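Long-range contacts in mosquitocidal toxin (Bacillus sphaericus, PDB 2CB4), which probably transfers ADP-ribose from NAD+ to target proteins, this chain being the catalytic domain of a larger mosquito-killing toxin: residues L78-R83 with F257-P262; R84-I89 with Y152-F157; N148-R153 with E197-E202; F191-Y196 with P210-P215. The protein carries 1 engineered substitution. All blocks are in the same frame, centred on the assembly; numbering follows the deposited sequence.

Contact 1 (L78-R83 with F257-P262)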
# COMPACT_ATOMS: atom_id res chain seq x y z
N LEU A 78 18.41 -16.50 -39.15
CA LEU A 78 18.87 -16.44 -37.75
C LEU A 78 18.07 -17.41 -36.87
O LEU A 78 16.93 -17.79 -37.18
CB LEU A 78 18.74 -15.02 -37.21
CG LEU A 78 19.45 -13.92 -37.99
CD1 LEU A 78 19.01 -12.55 -37.47
CD2 LEU A 78 20.96 -14.11 -37.81
N LEU A 79 18.70 -17.82 -35.78
CA LEU A 79 18.10 -18.75 -34.84
C LEU A 79 18.21 -18.24 -33.43
O LEU A 79 19.17 -17.56 -33.07
CB LEU A 79 18.81 -20.12 -34.92
CG LEU A 79 18.93 -20.82 -36.27
CD1 LEU A 79 19.83 -22.05 -36.09
CD2 LEU A 79 17.53 -21.22 -36.80
N ARG A 80 17.25 -18.61 -32.61
CA ARG A 80 17.27 -18.26 -31.19
C ARG A 80 16.71 -19.40 -30.35
O ARG A 80 15.58 -19.83 -30.55
CB ARG A 80 16.53 -16.96 -30.86
CG ARG A 80 16.53 -16.74 -29.39
CD ARG A 80 16.18 -15.34 -28.98
NE ARG A 80 15.92 -15.33 -27.55
CZ ARG A 80 16.74 -14.86 -26.62
NH1 ARG A 80 17.89 -14.28 -26.94
NH2 ARG A 80 16.39 -14.94 -25.35
N TRP A 81 17.52 -19.89 -29.42
CA TRP A 81 17.14 -20.95 -28.50
C TRP A 81 16.45 -20.24 -27.34
O TRP A 81 17.01 -19.31 -26.76
CB TRP A 81 18.39 -21.65 -27.96
CG TRP A 81 19.06 -22.47 -29.02
CD1 TRP A 81 20.18 -22.12 -29.78
CD2 TRP A 81 18.71 -23.80 -29.42
NE1 TRP A 81 20.50 -23.14 -30.64
CE2 TRP A 81 19.62 -24.18 -30.46
CE3 TRP A 81 17.68 -24.69 -29.06
CZ2 TRP A 81 19.55 -25.44 -31.09
CZ3 TRP A 81 17.63 -25.94 -29.68
CH2 TRP A 81 18.57 -26.31 -30.67
N ASP A 82 15.25 -20.70 -26.99
CA ASP A 82 14.50 -20.06 -25.91
C ASP A 82 13.61 -21.10 -25.23
O ASP A 82 13.04 -21.98 -25.90
CB ASP A 82 13.65 -18.88 -26.45
CG ASP A 82 13.45 -17.77 -25.42
OD1 ASP A 82 12.79 -18.03 -24.39
OD2 ASP A 82 13.92 -16.62 -25.62
N ARG A 83 13.47 -20.98 -23.91
CA ARG A 83 12.62 -21.90 -23.14
C ARG A 83 11.14 -21.47 -23.19
O ARG A 83 10.29 -22.27 -22.86
CB ARG A 83 13.10 -22.05 -21.68
CG ARG A 83 14.54 -22.61 -21.49
CD ARG A 83 14.54 -24.12 -21.41
NE ARG A 83 15.87 -24.75 -21.52
CZ ARG A 83 16.03 -26.07 -21.60
NH1 ARG A 83 14.99 -26.85 -21.54
NH2 ARG A 83 17.21 -26.61 -21.76
N PHE A 257 19.49 -17.17 -20.53
CA PHE A 257 20.49 -18.09 -20.01
C PHE A 257 21.04 -19.01 -21.10
O PHE A 257 22.25 -19.25 -21.18
CB PHE A 257 19.93 -18.90 -18.83
CG PHE A 257 20.99 -19.60 -18.01
CD1 PHE A 257 21.80 -18.88 -17.12
CD2 PHE A 257 21.23 -20.97 -18.18
CE1 PHE A 257 22.81 -19.51 -16.38
CE2 PHE A 257 22.22 -21.63 -17.43
CZ PHE A 257 23.01 -20.90 -16.53
N ASP A 258 20.15 -19.53 -21.93
CA ASP A 258 20.54 -20.44 -23.00
C ASP A 258 21.08 -19.80 -24.28
O ASP A 258 21.26 -20.48 -25.27
CB ASP A 258 19.38 -21.38 -23.31
CG ASP A 258 19.20 -22.43 -22.22
OD1 ASP A 258 20.23 -23.02 -21.78
OD2 ASP A 258 18.05 -22.58 -21.75
N MSE A 259 21.35 -18.50 -24.23
CA MSE A 259 21.91 -17.77 -25.37
C MSE A 259 23.22 -17.04 -24.98
O MSE A 259 23.71 -16.23 -25.75
CB MSE A 259 20.92 -16.80 -26.04
CG MSE A 259 19.93 -17.46 -26.99
SE MSE A 259 20.61 -18.45 -28.46
CE MSE A 259 21.03 -16.88 -29.36
N PHE A 260 23.76 -17.32 -23.79
CA PHE A 260 24.99 -16.71 -23.31
C PHE A 260 26.09 -17.64 -23.83
O PHE A 260 26.00 -18.86 -23.68
CB PHE A 260 24.99 -16.67 -21.77
CG PHE A 260 26.23 -16.04 -21.18
CD1 PHE A 260 26.82 -14.93 -21.80
CD2 PHE A 260 26.81 -16.56 -20.03
CE1 PHE A 260 27.97 -14.35 -21.28
CE2 PHE A 260 27.96 -15.99 -19.48
CZ PHE A 260 28.55 -14.88 -20.10
N ALA A 261 27.12 -17.07 -24.45
CA ALA A 261 28.18 -17.88 -25.06
C ALA A 261 28.77 -19.06 -24.30
O ALA A 261 28.83 -20.17 -24.84
CB ALA A 261 29.25 -17.02 -25.73
N PRO A 262 29.21 -18.85 -23.06
CA PRO A 262 29.77 -19.96 -22.27
C PRO A 262 28.72 -21.06 -21.95
O PRO A 262 29.08 -22.17 -21.53
CB PRO A 262 30.23 -19.27 -20.96
CG PRO A 262 30.26 -17.84 -21.22
CD PRO A 262 29.34 -17.55 -22.37

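Contact 2 (R84-I89 with Y152-F157)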
# COMPACT_ATOMS: atom_id res chain seq x y z
N ARG A 84 10.86 -20.24 -23.64
CA ARG A 84 9.50 -19.72 -23.73
C ARG A 84 8.76 -20.24 -24.96
O ARG A 84 9.32 -20.31 -26.04
CB ARG A 84 9.47 -18.19 -23.62
CG ARG A 84 10.01 -17.68 -22.28
CD ARG A 84 10.24 -16.15 -22.32
NE ARG A 84 11.33 -15.82 -23.24
CZ ARG A 84 11.57 -14.61 -23.72
NH1 ARG A 84 10.80 -13.59 -23.36
NH2 ARG A 84 12.58 -14.42 -24.57
N PRO A 85 7.48 -20.62 -24.78
CA PRO A 85 6.72 -21.21 -25.89
C PRO A 85 6.07 -20.24 -26.85
O PRO A 85 6.00 -19.03 -26.58
CB PRO A 85 5.68 -22.05 -25.15
CG PRO A 85 5.40 -21.20 -23.88
CD PRO A 85 6.68 -20.53 -23.53
N PRO A 86 5.57 -20.77 -27.97
CA PRO A 86 4.94 -19.94 -29.01
C PRO A 86 3.81 -19.00 -28.55
O PRO A 86 3.67 -17.90 -29.10
CB PRO A 86 4.44 -20.96 -30.06
CG PRO A 86 4.90 -22.27 -29.65
CD PRO A 86 5.57 -22.21 -28.32
N ASN A 87 3.00 -19.43 -27.57
CA ASN A 87 1.90 -18.58 -27.07
C ASN A 87 2.41 -17.29 -26.45
O ASN A 87 1.68 -16.31 -26.37
CB ASN A 87 0.95 -19.32 -26.12
CG ASN A 87 0.02 -20.24 -26.85
OD1 ASN A 87 0.04 -20.31 -28.08
ND2 ASN A 87 -0.81 -20.93 -26.11
N ASP A 88 3.67 -17.30 -26.05
CA ASP A 88 4.34 -16.12 -25.54
C ASP A 88 5.09 -15.41 -26.74
O ASP A 88 4.73 -14.32 -27.14
CB ASP A 88 5.34 -16.53 -24.44
CG ASP A 88 6.06 -15.34 -23.82
OD1 ASP A 88 5.85 -14.19 -24.29
OD2 ASP A 88 6.82 -15.51 -22.86
N ILE A 89 6.10 -16.07 -27.31
CA ILE A 89 6.93 -15.54 -28.39
C ILE A 89 6.25 -15.09 -29.68
O ILE A 89 6.57 -13.99 -30.19
CB ILE A 89 8.16 -16.47 -28.67
CG1 ILE A 89 8.93 -16.78 -27.36
CG2 ILE A 89 9.07 -15.85 -29.78
CD1 ILE A 89 9.34 -15.52 -26.56
N TYR A 152 12.90 -24.47 -27.27
CA TYR A 152 12.47 -24.07 -28.61
C TYR A 152 13.63 -23.46 -29.39
O TYR A 152 14.48 -22.78 -28.83
CB TYR A 152 11.33 -23.03 -28.50
CG TYR A 152 10.09 -23.60 -27.81
CD1 TYR A 152 9.07 -24.20 -28.56
CD2 TYR A 152 9.97 -23.60 -26.41
CE1 TYR A 152 7.97 -24.77 -27.95
CE2 TYR A 152 8.87 -24.19 -25.78
CZ TYR A 152 7.88 -24.77 -26.56
OH TYR A 152 6.75 -25.33 -25.98
N ARG A 153 13.65 -23.70 -30.70
CA ARG A 153 14.65 -23.09 -31.57
C ARG A 153 13.85 -22.27 -32.58
O ARG A 153 13.27 -22.82 -33.51
CB ARG A 153 15.48 -24.16 -32.29
CG ARG A 153 16.82 -23.58 -32.87
CD ARG A 153 17.44 -24.64 -33.78
NE ARG A 153 16.84 -24.53 -35.08
CZ ARG A 153 17.38 -24.97 -36.19
NH1 ARG A 153 18.55 -25.58 -36.17
NH2 ARG A 153 16.74 -24.80 -37.33
N TYR A 154 13.80 -20.97 -32.36
CA TYR A 154 13.06 -20.07 -33.22
C TYR A 154 13.87 -19.67 -34.44
O TYR A 154 15.10 -19.45 -34.34
CB TYR A 154 12.63 -18.80 -32.44
CG TYR A 154 11.56 -19.09 -31.39
CD1 TYR A 154 10.21 -19.02 -31.71
CD2 TYR A 154 11.91 -19.49 -30.07
CE1 TYR A 154 9.22 -19.30 -30.78
CE2 TYR A 154 10.91 -19.78 -29.11
CZ TYR A 154 9.58 -19.69 -29.49
OH TYR A 154 8.60 -19.97 -28.61
N GLU A 155 13.16 -19.56 -35.58
CA GLU A 155 13.71 -19.17 -36.88
C GLU A 155 13.28 -17.74 -37.17
O GLU A 155 12.09 -17.41 -37.19
CB GLU A 155 13.21 -20.11 -37.98
CG GLU A 155 13.69 -19.73 -39.38
CD GLU A 155 12.91 -20.46 -40.45
OE1 GLU A 155 11.67 -20.54 -40.34
OE2 GLU A 155 13.54 -21.01 -41.37
N ILE A 156 14.26 -16.88 -37.39
CA ILE A 156 14.03 -15.46 -37.59
C ILE A 156 14.65 -14.89 -38.89
O ILE A 156 15.74 -15.31 -39.32
CB ILE A 156 14.71 -14.71 -36.37
CG1 ILE A 156 14.13 -15.22 -35.04
CG2 ILE A 156 14.66 -13.18 -36.52
CD1 ILE A 156 15.08 -15.18 -33.89
N PHE A 157 13.95 -13.92 -39.48
CA PHE A 157 14.40 -13.15 -40.67
C PHE A 157 13.95 -11.75 -40.32
O PHE A 157 12.78 -11.45 -40.32
CB PHE A 157 13.73 -13.61 -41.96
CG PHE A 157 14.14 -15.01 -42.39
CD1 PHE A 157 15.33 -15.21 -43.09
CD2 PHE A 157 13.35 -16.12 -42.08
CE1 PHE A 157 15.70 -16.48 -43.50
CE2 PHE A 157 13.72 -17.38 -42.48
CZ PHE A 157 14.90 -17.56 -43.21

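Contact 3 (N148-R153 with E197-E202)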
# COMPACT_ATOMS: atom_id res chain seq x y z
N ASN A 148 17.89 -31.34 -22.39
CA ASN A 148 17.12 -31.41 -21.16
C ASN A 148 15.80 -30.69 -21.26
O ASN A 148 15.73 -29.49 -21.60
CB ASN A 148 17.93 -30.80 -19.98
CG ASN A 148 19.35 -31.40 -19.88
OD1 ASN A 148 20.35 -30.73 -20.17
ND2 ASN A 148 19.42 -32.69 -19.58
N ASN A 149 14.74 -31.44 -20.95
CA ASN A 149 13.41 -30.90 -20.94
C ASN A 149 12.94 -30.31 -22.26
O ASN A 149 13.25 -30.85 -23.32
CB ASN A 149 13.23 -29.95 -19.74
CG ASN A 149 13.68 -30.60 -18.41
OD1 ASN A 149 14.66 -30.18 -17.80
ND2 ASN A 149 12.99 -31.63 -18.01
N ILE A 150 12.19 -29.22 -22.17
CA ILE A 150 11.60 -28.55 -23.32
C ILE A 150 12.30 -27.24 -23.70
O ILE A 150 12.41 -26.32 -22.89
CB ILE A 150 10.10 -28.20 -23.02
CG1 ILE A 150 9.36 -29.46 -22.56
CG2 ILE A 150 9.43 -27.53 -24.24
CD1 ILE A 150 7.94 -29.20 -22.08
N ILE A 151 12.74 -27.17 -24.95
CA ILE A 151 13.39 -25.98 -25.45
C ILE A 151 12.91 -25.74 -26.88
O ILE A 151 12.52 -26.67 -27.61
CB ILE A 151 14.95 -26.07 -25.34
CG1 ILE A 151 15.58 -24.68 -25.53
CG2 ILE A 151 15.52 -27.11 -26.32
CD1 ILE A 151 17.01 -24.59 -25.13
N TYR A 152 12.90 -24.47 -27.27
CA TYR A 152 12.47 -24.07 -28.61
C TYR A 152 13.63 -23.46 -29.39
O TYR A 152 14.48 -22.78 -28.83
CB TYR A 152 11.33 -23.03 -28.50
CG TYR A 152 10.09 -23.60 -27.81
CD1 TYR A 152 9.07 -24.20 -28.56
CD2 TYR A 152 9.97 -23.60 -26.41
CE1 TYR A 152 7.97 -24.77 -27.95
CE2 TYR A 152 8.87 -24.19 -25.78
CZ TYR A 152 7.88 -24.77 -26.56
OH TYR A 152 6.75 -25.33 -25.98
N ARG A 153 13.65 -23.70 -30.70
CA ARG A 153 14.65 -23.09 -31.57
C ARG A 153 13.85 -22.27 -32.58
O ARG A 153 13.27 -22.82 -33.51
CB ARG A 153 15.48 -24.16 -32.29
CG ARG A 153 16.82 -23.58 -32.87
CD ARG A 153 17.44 -24.64 -33.78
NE ARG A 153 16.84 -24.53 -35.08
CZ ARG A 153 17.38 -24.97 -36.19
NH1 ARG A 153 18.55 -25.58 -36.17
NH2 ARG A 153 16.74 -24.80 -37.33
N GLU A 197 9.87 -27.33 -31.55
CA GLU A 197 9.67 -27.63 -30.14
C GLU A 197 10.40 -28.95 -29.87
O GLU A 197 10.05 -29.99 -30.44
CB GLU A 197 8.18 -27.79 -29.83
CG GLU A 197 7.93 -28.22 -28.41
CD GLU A 197 6.46 -28.17 -28.05
OE1 GLU A 197 5.64 -27.65 -28.83
OE2 GLU A 197 6.12 -28.67 -26.97
N TYR A 198 11.40 -28.91 -29.00
CA TYR A 198 12.17 -30.13 -28.64
C TYR A 198 11.80 -30.56 -27.24
O TYR A 198 11.67 -29.72 -26.35
CB TYR A 198 13.67 -29.83 -28.59
CG TYR A 198 14.33 -29.53 -29.91
CD1 TYR A 198 14.85 -30.55 -30.69
CD2 TYR A 198 14.50 -28.21 -30.36
CE1 TYR A 198 15.48 -30.29 -31.92
CE2 TYR A 198 15.15 -27.93 -31.58
CZ TYR A 198 15.64 -28.98 -32.35
OH TYR A 198 16.29 -28.75 -33.56
N HIS A 199 11.71 -31.88 -27.03
CA HIS A 199 11.48 -32.47 -25.70
C HIS A 199 12.62 -33.47 -25.59
O HIS A 199 12.76 -34.35 -26.44
CB HIS A 199 10.15 -33.24 -25.62
CG HIS A 199 8.94 -32.36 -25.67
ND1 HIS A 199 7.66 -32.83 -25.42
CD2 HIS A 199 8.81 -31.04 -25.96
CE1 HIS A 199 6.80 -31.83 -25.56
NE2 HIS A 199 7.47 -30.74 -25.88
N ASN A 200 13.48 -33.29 -24.59
CA ASN A 200 14.65 -34.16 -24.40
C ASN A 200 15.57 -34.24 -25.61
O ASN A 200 16.17 -35.30 -25.87
CB ASN A 200 14.25 -35.59 -24.01
CG ASN A 200 13.17 -35.63 -22.99
OD1 ASN A 200 12.37 -36.57 -22.96
ND2 ASN A 200 13.10 -34.60 -22.16
N GLY A 201 15.69 -33.13 -26.36
CA GLY A 201 16.59 -33.08 -27.51
C GLY A 201 16.01 -33.65 -28.76
O GLY A 201 16.72 -33.74 -29.77
N GLU A 202 14.73 -34.01 -28.72
CA GLU A 202 14.00 -34.58 -29.88
C GLU A 202 12.88 -33.65 -30.34
O GLU A 202 12.12 -33.15 -29.51
CB GLU A 202 13.38 -35.94 -29.50
CG GLU A 202 14.42 -37.00 -29.11
CD GLU A 202 15.45 -37.26 -30.22
OE1 GLU A 202 15.06 -37.58 -31.36
OE2 GLU A 202 16.67 -37.16 -29.94
O HOH W 1 15.00 -30.58 -25.43
O HOH W 2 19.26 -27.74 -34.00

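Contact 4 (F191-Y196 with P210-P215)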
# COMPACT_ATOMS: atom_id res chain seq x y z
N PHE A 191 8.71 -11.07 -37.44
CA PHE A 191 10.01 -11.48 -38.00
C PHE A 191 10.40 -12.91 -37.59
O PHE A 191 11.51 -13.38 -37.90
CB PHE A 191 11.08 -10.49 -37.54
CG PHE A 191 10.80 -9.09 -38.00
CD1 PHE A 191 10.58 -8.84 -39.37
CD2 PHE A 191 10.67 -8.04 -37.09
CE1 PHE A 191 10.27 -7.55 -39.81
CE2 PHE A 191 10.36 -6.77 -37.53
CZ PHE A 191 10.13 -6.52 -38.90
N ILE A 192 9.51 -13.59 -36.87
CA ILE A 192 9.74 -14.95 -36.41
C ILE A 192 8.86 -15.85 -37.23
O ILE A 192 7.63 -15.80 -37.15
CB ILE A 192 9.48 -15.10 -34.87
CG1 ILE A 192 10.06 -13.88 -34.11
CG2 ILE A 192 10.05 -16.42 -34.35
CD1 ILE A 192 9.78 -13.88 -32.60
N ARG A 193 9.50 -16.63 -38.10
CA ARG A 193 8.77 -17.47 -39.02
C ARG A 193 8.24 -18.78 -38.46
O ARG A 193 7.15 -19.22 -38.82
CB ARG A 193 9.62 -17.76 -40.28
CG ARG A 193 8.77 -18.51 -41.34
CD ARG A 193 9.37 -18.45 -42.71
NE ARG A 193 10.49 -19.36 -42.82
CZ ARG A 193 11.21 -19.54 -43.91
NH1 ARG A 193 10.92 -18.88 -45.01
NH2 ARG A 193 12.23 -20.39 -43.91
N SER A 194 9.04 -19.44 -37.64
CA SER A 194 8.63 -20.72 -37.10
C SER A 194 9.46 -21.06 -35.89
O SER A 194 10.37 -20.33 -35.49
CB SER A 194 8.88 -21.79 -38.19
OG SER A 194 10.28 -21.95 -38.48
N THR A 195 9.19 -22.23 -35.32
CA THR A 195 10.00 -22.72 -34.22
C THR A 195 9.90 -24.23 -34.14
O THR A 195 8.89 -24.82 -34.51
CB THR A 195 9.68 -22.04 -32.84
OG1 THR A 195 10.74 -22.34 -31.92
CG2 THR A 195 8.36 -22.55 -32.25
N TYR A 196 10.96 -24.86 -33.68
CA TYR A 196 10.98 -26.29 -33.45
C TYR A 196 10.77 -26.44 -31.95
O TYR A 196 11.47 -25.80 -31.16
CB TYR A 196 12.36 -26.89 -33.69
CG TYR A 196 12.73 -27.04 -35.12
CD1 TYR A 196 11.76 -27.00 -36.12
CD2 TYR A 196 14.04 -27.23 -35.48
CE1 TYR A 196 12.11 -27.13 -37.45
CE2 TYR A 196 14.40 -27.39 -36.81
CZ TYR A 196 13.43 -27.34 -37.79
OH TYR A 196 13.80 -27.48 -39.10
N PRO A 210 1.78 -17.84 -38.79
CA PRO A 210 1.06 -17.38 -40.00
C PRO A 210 1.21 -15.88 -40.27
O PRO A 210 0.95 -15.41 -41.37
CB PRO A 210 -0.41 -17.70 -39.69
CG PRO A 210 -0.36 -18.69 -38.56
CD PRO A 210 0.85 -18.31 -37.75
N ASN A 211 1.56 -15.13 -39.23
CA ASN A 211 1.72 -13.68 -39.30
C ASN A 211 3.14 -13.24 -39.64
O ASN A 211 3.47 -12.08 -39.54
CB ASN A 211 1.31 -13.04 -37.97
CG ASN A 211 -0.04 -13.54 -37.48
OD1 ASN A 211 -0.97 -13.66 -38.25
ND2 ASN A 211 -0.13 -13.81 -36.21
N PHE A 212 3.96 -14.19 -40.06
CA PHE A 212 5.32 -13.87 -40.46
C PHE A 212 5.22 -12.83 -41.63
O PHE A 212 4.38 -12.94 -42.51
CB PHE A 212 6.04 -15.14 -40.90
CG PHE A 212 7.42 -14.88 -41.44
CD1 PHE A 212 8.39 -14.29 -40.63
CD2 PHE A 212 7.73 -15.17 -42.76
CE1 PHE A 212 9.66 -14.01 -41.13
CE2 PHE A 212 9.01 -14.90 -43.26
CZ PHE A 212 9.97 -14.30 -42.45
N ILE A 213 6.08 -11.82 -41.58
CA ILE A 213 6.14 -10.73 -42.53
C ILE A 213 6.03 -11.12 -44.02
O ILE A 213 5.50 -10.34 -44.82
CB ILE A 213 7.40 -9.89 -42.25
CG1 ILE A 213 7.19 -8.42 -42.63
CG2 ILE A 213 8.61 -10.55 -42.91
CD1 ILE A 213 5.94 -7.83 -42.14
N ASN A 214 6.50 -12.31 -44.41
CA ASN A 214 6.36 -12.81 -45.81
C ASN A 214 5.72 -14.19 -45.82
O ASN A 214 6.42 -15.21 -45.88
CB ASN A 214 7.70 -12.91 -46.51
CG ASN A 214 7.55 -13.05 -48.04
OD1 ASN A 214 8.44 -12.66 -48.79
ND2 ASN A 214 6.40 -13.58 -48.50
N PRO A 215 4.40 -14.22 -45.75
CA PRO A 215 3.63 -15.46 -45.71
C PRO A 215 3.77 -16.40 -46.89
O PRO A 215 3.41 -17.58 -46.80
CB PRO A 215 2.16 -14.99 -45.58
CG PRO A 215 2.20 -13.50 -45.51
CD PRO A 215 3.54 -13.02 -45.90

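Contact 1 (L78-R83 with F257-P262)
Over one face of the Arg80 guanidinium sits CG of Met259 (selenomethionine), offset toward the rim and 3.8 Å from NH1, while Asp82 OD2 lies in the plane at the edge and takes bonds from both NE and NH2. The indole of Trp81 is met at its edge: Met259 SE lies in the ring plane, 3.9 Å from CD1, a Met-aromatic contact. Met259 CG, beside the backbone N (chi1 -80°), packs 3.5 Å from Trp81 O, and the bend at chi2 (-58°) sets SE at the indole edge. The third flat group, the Arg83 guanidinium, has Asp258 OD2 in plane at its edge. This salt bridge, NE to OD2 at 3.1 Å, is nearly straight at 166°, yet NE comes from above the carboxylate plane. Ser145 OG ties the pair further, bonding both Asp258 OD1 and Arg83 NH2, and Arg83 NH1 goes to Asn148 O. Trp81 NE1 reaches Trp141 O, and Arg80 also pairs with Asp256. On strand 78-82 Arg80 bonds the carbonyl of Ser125, which begins Ser125-Thr126-Thr127 on strand 123-131, consistent with the arginine and Ser-Thr-Ser-like strand of cholera-toxin-like ADP-ribosyltransferases.

Contact 2 (R84-I89 with Y152-F157)
Tyr152 opens the strand segment with its ring against the two prolines. Pro85 CA lies over one face, 4.0 Å from the ring centroid, a CH-pi contact displaced toward the rim. Pro85 CB touches OH at 3.5 Å, and Pro86 CD approaches CE1 at 3.5 Å, the proline and the tyrosine crossing at about a right angle. The hydroxyl itself bonds outside the pair, to Asn241 O. This is where helix 86-92 starts above the central sheet of the ADP-ribosyltransferase fold: Pro85 is the N-cap, and its carbonyl accepts from both Asp88 N and Ile89 N. Two residues on, Tyr154 points the same way from the strand and reaches the turn with its hydroxyl. OH donates to Arg84 O at 2.7 Å, a short bond tilted 24° from the carbonyl plane, with the acceptor in the plane of the ring. Ile89 covers one face of Tyr154. With CG1 beside the backbone N (chi1 -51°) and CG2 anti to it, CG2 stands 3.9 Å from the Tyr154 ring centroid, and CG1 packs 3.4 Å from OH. Phe94 meets the Tyr154 ring edge-to-face, and across the turn Ile89 CD1 rests over the centre of the Arg84 guanidinium, whose NH2 forms a salt bridge with Asp82.

Contact 3 (N148-R153 with E197-E202)
Asn200 N donates to Asn149 O at 2.8 Å, a bond that carries the antiparallel pairing of strands 150-156 and 192-199 one step past their ends. Within the strands, Ile151 and Tyr198 form a hydrogen-bonded pair, N to O in both directions; Tyr198 N meets Ile151 O at 2.9 Å with a C=O...N angle of 172°. Just beyond Tyr198 the chain reverses in a type I' turn, His199 to Glu202, the two-residue loop of a beta-hairpin that joins strands 192-199 and 202-208. Water 1 ties this turn to the neighbouring strand, donating to Asn149 O and accepting from Gly201 N.

On the face carrying Ile150, Tyr152, Glu197 and His199, the polar tips are linked along one strand: His199 NE2 donates a hydrogen bond to Glu197 OE2 at 2.7 Å, on the anti side and somewhat out of the carboxylate plane. Asn241 ND2 also bonds OE2, and Trp207 NE1 bonds OE1, so both carboxylate oxygens have donors. The aliphatic part of Glu197 runs beside the Tyr152 ring, pointing the same way, with CG 3.5 Å from CE1. CG stands anti to the backbone N (chi1 175°), and the rest of the chain is extended. Next to it Ile150 and His199 lie side by side, CG1 over a face of the imidazole in a CH-pi contact. On the other face Ile151 CG2 packs on Tyr198 CB, and Arg153 CB meets the Tyr198 ring edge-on, 3.9 Å from CE2. Water 2 sits 3.2 Å from Tyr198 OH and takes a weak bond from Arg153 NH1.

Contact 4 (F191-Y196 with P210-P215)
Arg193, whose methylenes lie over the ring of Phe212, ends in a guanidinium that sends NH2 to Glu155 OE2, an oxygen also gripped by Arg77 NE. NH1 bonds Thr217 OG1, so two of its nitrogens have partners outside the contact while the hydrocarbon part does the packing. CB lies over the centre of the phenyl ring, 3.7 Å from its centroid and only 11° off the normal, a CH-pi contact. With CG anti to the backbone N (chi1 -173°), CG runs out over the ring, 3.8 Å from Phe212 CD2; further along, CD passes 3.6 Å from CE2. The guanidinium plane is turned 67° from that of the ring, and the pair is therefore no flat stack.

Arg193 belongs to strand 192-199. Its helix-like phi and psi, with Arg193 and Ser194 both bonded to the backbone of Glu155, fit a beta bulge at this end of the central sheet. The loop after strand 202-208 lays Phe212 against it. The opposite face of the Phe212 ring is met by Ile213 CG2, off toward the rim, and the edge by the backbone of Phe191, with O 3.8 Å from CE1. Phe191 also meets the loop with its own ring: CE1 lies 4.3 Å from Ile213 CG1. The loop goes on to a neighbouring copy of the protein, the third subunit of the assembly, where Asn211 OD1 bonds His144 ND1 of that subunit and Ile213 packs on its Phe175.

Overall arrangement
All four contacts use the one mixed sheet of the catalytic domain. Strand 150-156 lies between its neighbours 78-82 and 192-199: contact 1 packs a loop on the first, contact 2 sets helix 86-92 on the middle strand, and contact 3 pairs the middle strand with the third, whose other end enters contact 4. Centres of contacts 2 and 4 are about 9 Å apart, those of 3 and 4 about 20 Å. Contact 1 joins segments 174 residues apart, and the other three nest inside that loop; contacts 3 and 4 cross along the chain. Contacts 1 and 3 touch the second subunit, contact 4 the third, through loops and short 3-10 segments at the sheet's margins.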